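Local coordinates for protein amidohydrolase (Brucella melitensis biovar Abortus, PDB 4F0L) that belongs to the metal-dependent amidohydrolases, holds an iron ion in its crystal structure and is probably a deaminase of the formimidoylglutamate deiminase type, at residues D394-D399 / C424-R429. Numbering follows the deposited sequence.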
loop_
_atom_site.group_PDB
_atom_site.type_symbol
_atom_site.label_atom_id
_atom_site.label_comp_id
_atom_site.label_asym_id
_atom_site.label_seq_id
_atom_site.Cartn_x
_atom_site.Cartn_y
_atom_site.Cartn_z
ATOM N N ASP B 394 -14.996 -14.525 -16.867
ATOM C CA ASP B 394 -14.011 -14.177 -15.856
ATOM C C ASP B 394 -14.366 -12.792 -15.290
ATOM O O ASP B 394 -14.236 -11.774 -15.983
ATOM C CB ASP B 394 -12.601 -14.089 -16.469
ATOM C CG ASP B 394 -12.125 -15.379 -17.115
ATOM O OD1 ASP B 394 -12.849 -16.396 -17.165
ATOM O OD2 ASP B 394 -10.978 -15.378 -17.601
ATOM N N PHE B 395 -14.788 -12.728 -14.033
ATOM C CA PHE B 395 -15.151 -11.451 -13.474
ATOM C C PHE B 395 -15.209 -11.542 -11.963
ATOM O O PHE B 395 -15.010 -12.638 -11.387
ATOM C CB PHE B 395 -16.456 -10.907 -14.095
ATOM C CG PHE B 395 -17.551 -11.915 -14.194
ATOM C CD1 PHE B 395 -18.279 -12.266 -13.083
ATOM C CD2 PHE B 395 -17.824 -12.551 -15.405
ATOM C CE1 PHE B 395 -19.292 -13.207 -13.172
ATOM C CE2 PHE B 395 -18.834 -13.476 -15.486
ATOM C CZ PHE B 395 -19.564 -13.811 -14.374
ATOM N N VAL B 396 -15.404 -10.373 -11.338
ATOM C CA VAL B 396 -15.207 -10.162 -9.904
ATOM C C VAL B 396 -16.370 -9.314 -9.333
ATOM O O VAL B 396 -16.781 -8.323 -9.960
ATOM C CB VAL B 396 -13.862 -9.411 -9.655
ATOM C CG1 VAL B 396 -13.614 -9.105 -8.174
ATOM C CG2 VAL B 396 -12.662 -10.184 -10.243
ATOM N N SER B 397 -16.930 -9.708 -8.165
ATOM C CA SER B 397 -17.862 -8.821 -7.475
ATOM C C SER B 397 -17.161 -8.184 -6.276
ATOM O O SER B 397 -16.284 -8.791 -5.657
ATOM C CB SER B 397 -19.131 -9.520 -7.059
ATOM O OG SER B 397 -18.902 -10.426 -5.988
ATOM N N LEU B 398 -17.525 -6.936 -5.994
ATOM C CA LEU B 398 -16.905 -6.192 -4.948
ATOM C C LEU B 398 -17.847 -6.072 -3.758
ATOM O O LEU B 398 -19.039 -5.818 -3.939
ATOM C CB LEU B 398 -16.490 -4.802 -5.447
ATOM C CG LEU B 398 -15.424 -4.792 -6.552
ATOM C CD1 LEU B 398 -15.261 -3.386 -7.093
ATOM C CD2 LEU B 398 -14.053 -5.326 -6.092
ATOM N N ASP B 399 -17.298 -6.207 -2.550
ATOM C CA ASP B 399 -18.056 -5.953 -1.325
ATOM C C ASP B 399 -18.140 -4.438 -1.158
ATOM O O ASP B 399 -17.118 -3.778 -0.927
ATOM C CB ASP B 399 -17.353 -6.608 -0.131
ATOM C CG ASP B 399 -18.068 -6.362 1.199
ATOM O OD1 ASP B 399 -18.721 -5.344 1.382
ATOM O OD2 ASP B 399 -18.006 -7.233 2.061
ATOM N N CYS B 424 -15.216 -9.744 -3.330
ATOM C CA CYS B 424 -16.201 -10.660 -2.756
ATOM C C CYS B 424 -16.149 -12.030 -3.478
ATOM O O CYS B 424 -15.469 -12.945 -3.033
ATOM C CB CYS B 424 -17.590 -10.038 -2.787
ATOM S SG CYS B 424 -18.770 -10.924 -1.744
ATOM N N ASP B 425 -16.810 -12.137 -4.634
ATOM C CA ASP B 425 -16.773 -13.361 -5.437
ATOM C C ASP B 425 -15.895 -13.203 -6.665
ATOM O O ASP B 425 -15.737 -12.105 -7.203
ATOM C CB ASP B 425 -18.194 -13.766 -5.849
ATOM C CG ASP B 425 -19.073 -14.105 -4.655
ATOM O OD1 ASP B 425 -18.579 -14.213 -3.520
ATOM O OD2 ASP B 425 -20.306 -14.283 -4.842
ATOM N N VAL B 426 -15.348 -14.314 -7.134
ATOM C CA VAL B 426 -14.524 -14.297 -8.310
ATOM C C VAL B 426 -14.828 -15.547 -9.125
ATOM O O VAL B 426 -14.825 -16.648 -8.581
ATOM C CB VAL B 426 -13.022 -14.286 -7.943
ATOM C CG1 VAL B 426 -12.182 -14.280 -9.213
ATOM C CG2 VAL B 426 -12.660 -13.115 -6.988
ATOM N N TRP B 427 -15.116 -15.353 -10.412
ATOM C CA TRP B 427 -15.364 -16.424 -11.349
ATOM C C TRP B 427 -14.292 -16.487 -12.384
ATOM O O TRP B 427 -13.876 -15.451 -12.933
ATOM C CB TRP B 427 -16.630 -16.173 -12.083
ATOM C CG TRP B 427 -17.916 -16.155 -11.275
ATOM C CD1 TRP B 427 -18.868 -17.142 -11.177
ATOM C CD2 TRP B 427 -18.421 -15.057 -10.452
ATOM N NE1 TRP B 427 -19.914 -16.750 -10.380
ATOM C CE2 TRP B 427 -19.702 -15.500 -9.919
ATOM C CE3 TRP B 427 -17.943 -13.798 -10.105
ATOM C CZ2 TRP B 427 -20.456 -14.700 -9.067
ATOM C CZ3 TRP B 427 -18.740 -12.981 -9.315
ATOM C CH2 TRP B 427 -19.959 -13.430 -8.790
ATOM N N VAL B 428 -13.875 -17.709 -12.716
ATOM C CA VAL B 428 -12.994 -17.969 -13.860
ATOM C C VAL B 428 -13.624 -19.086 -14.716
ATOM O O VAL B 428 -13.949 -20.166 -14.209
ATOM C CB VAL B 428 -11.571 -18.354 -13.400
ATOM C CG1 VAL B 428 -10.723 -18.802 -14.590
ATOM C CG2 VAL B 428 -10.904 -17.166 -12.666
ATOM N N ARG B 429 -13.811 -18.807 -15.997
ATOM C CA ARG B 429 -14.506 -19.710 -16.917
ATOM C C ARG B 429 -15.831 -20.113 -16.323
ATOM O O ARG B 429 -16.242 -21.269 -16.414
ATOM C CB ARG B 429 -13.665 -20.934 -17.314
ATOM C CG ARG B 429 -12.304 -20.566 -17.918
ATOM C CD ARG B 429 -11.589 -21.766 -18.537
ATOM N NE ARG B 429 -11.352 -22.806 -17.561
ATOM C CZ ARG B 429 -10.376 -22.782 -16.658
ATOM N NH1 ARG B 429 -9.493 -21.768 -16.615
ATOM N NH2 ARG B 429 -10.259 -23.785 -15.779
#
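A classic beta bulge, in which Cys424 and Asp425 both face Ser397, distorts the antiparallel pairing of strands 395-399 and 422-428. Ser397 serves both residues: its backbone O accepts Cys424 N at 2.7 Å and its N donates to Asp425 O. Its OG lies between the backbone N and the carbonyl carbon (chi1 71°), where it accepts the Asp425 amide at 3.0 Å; the same hydroxyl is also hydrogen-bonded to Gln54 OE1. Of the Asp425 carboxylate, OD1 takes Gly436 N, and OD2 the Lys432 salt bridge and Gln54 NE2.

Beyond the bulge, Phe395 and Trp427 form a hydrogen-bonded pair: Trp427 N donates to Phe395 O at 2.9 Å, and Phe395 N returns a more bent bond to Trp427 O. On one face of the sheet, the Phe395 ring and the five-membered ring of Trp427 are inclined at 41°. Phe395 CE1 overlies the indole, 3.4 Å from Trp427 CD2, while the indole's CZ3 edge abuts Ser397, whose backbone N lies in the ring plane. On the other face Val396 and Val426 touch loosely, CG2 to CG1 at 4.3 Å. Next to the aromatic pair, Asp394 OD1 accepts the Arg429 amide almost straight (2.8 Å, 175°), and is also hydrogen-bonded to Ser392 OG.

Away from the iron site, the ladder joins strands 56-66 and 431-435. The bulge's extra amide is thus satisfied by a side-chain hydroxyl, and the Arg429 amide by the Asp394 carboxylate.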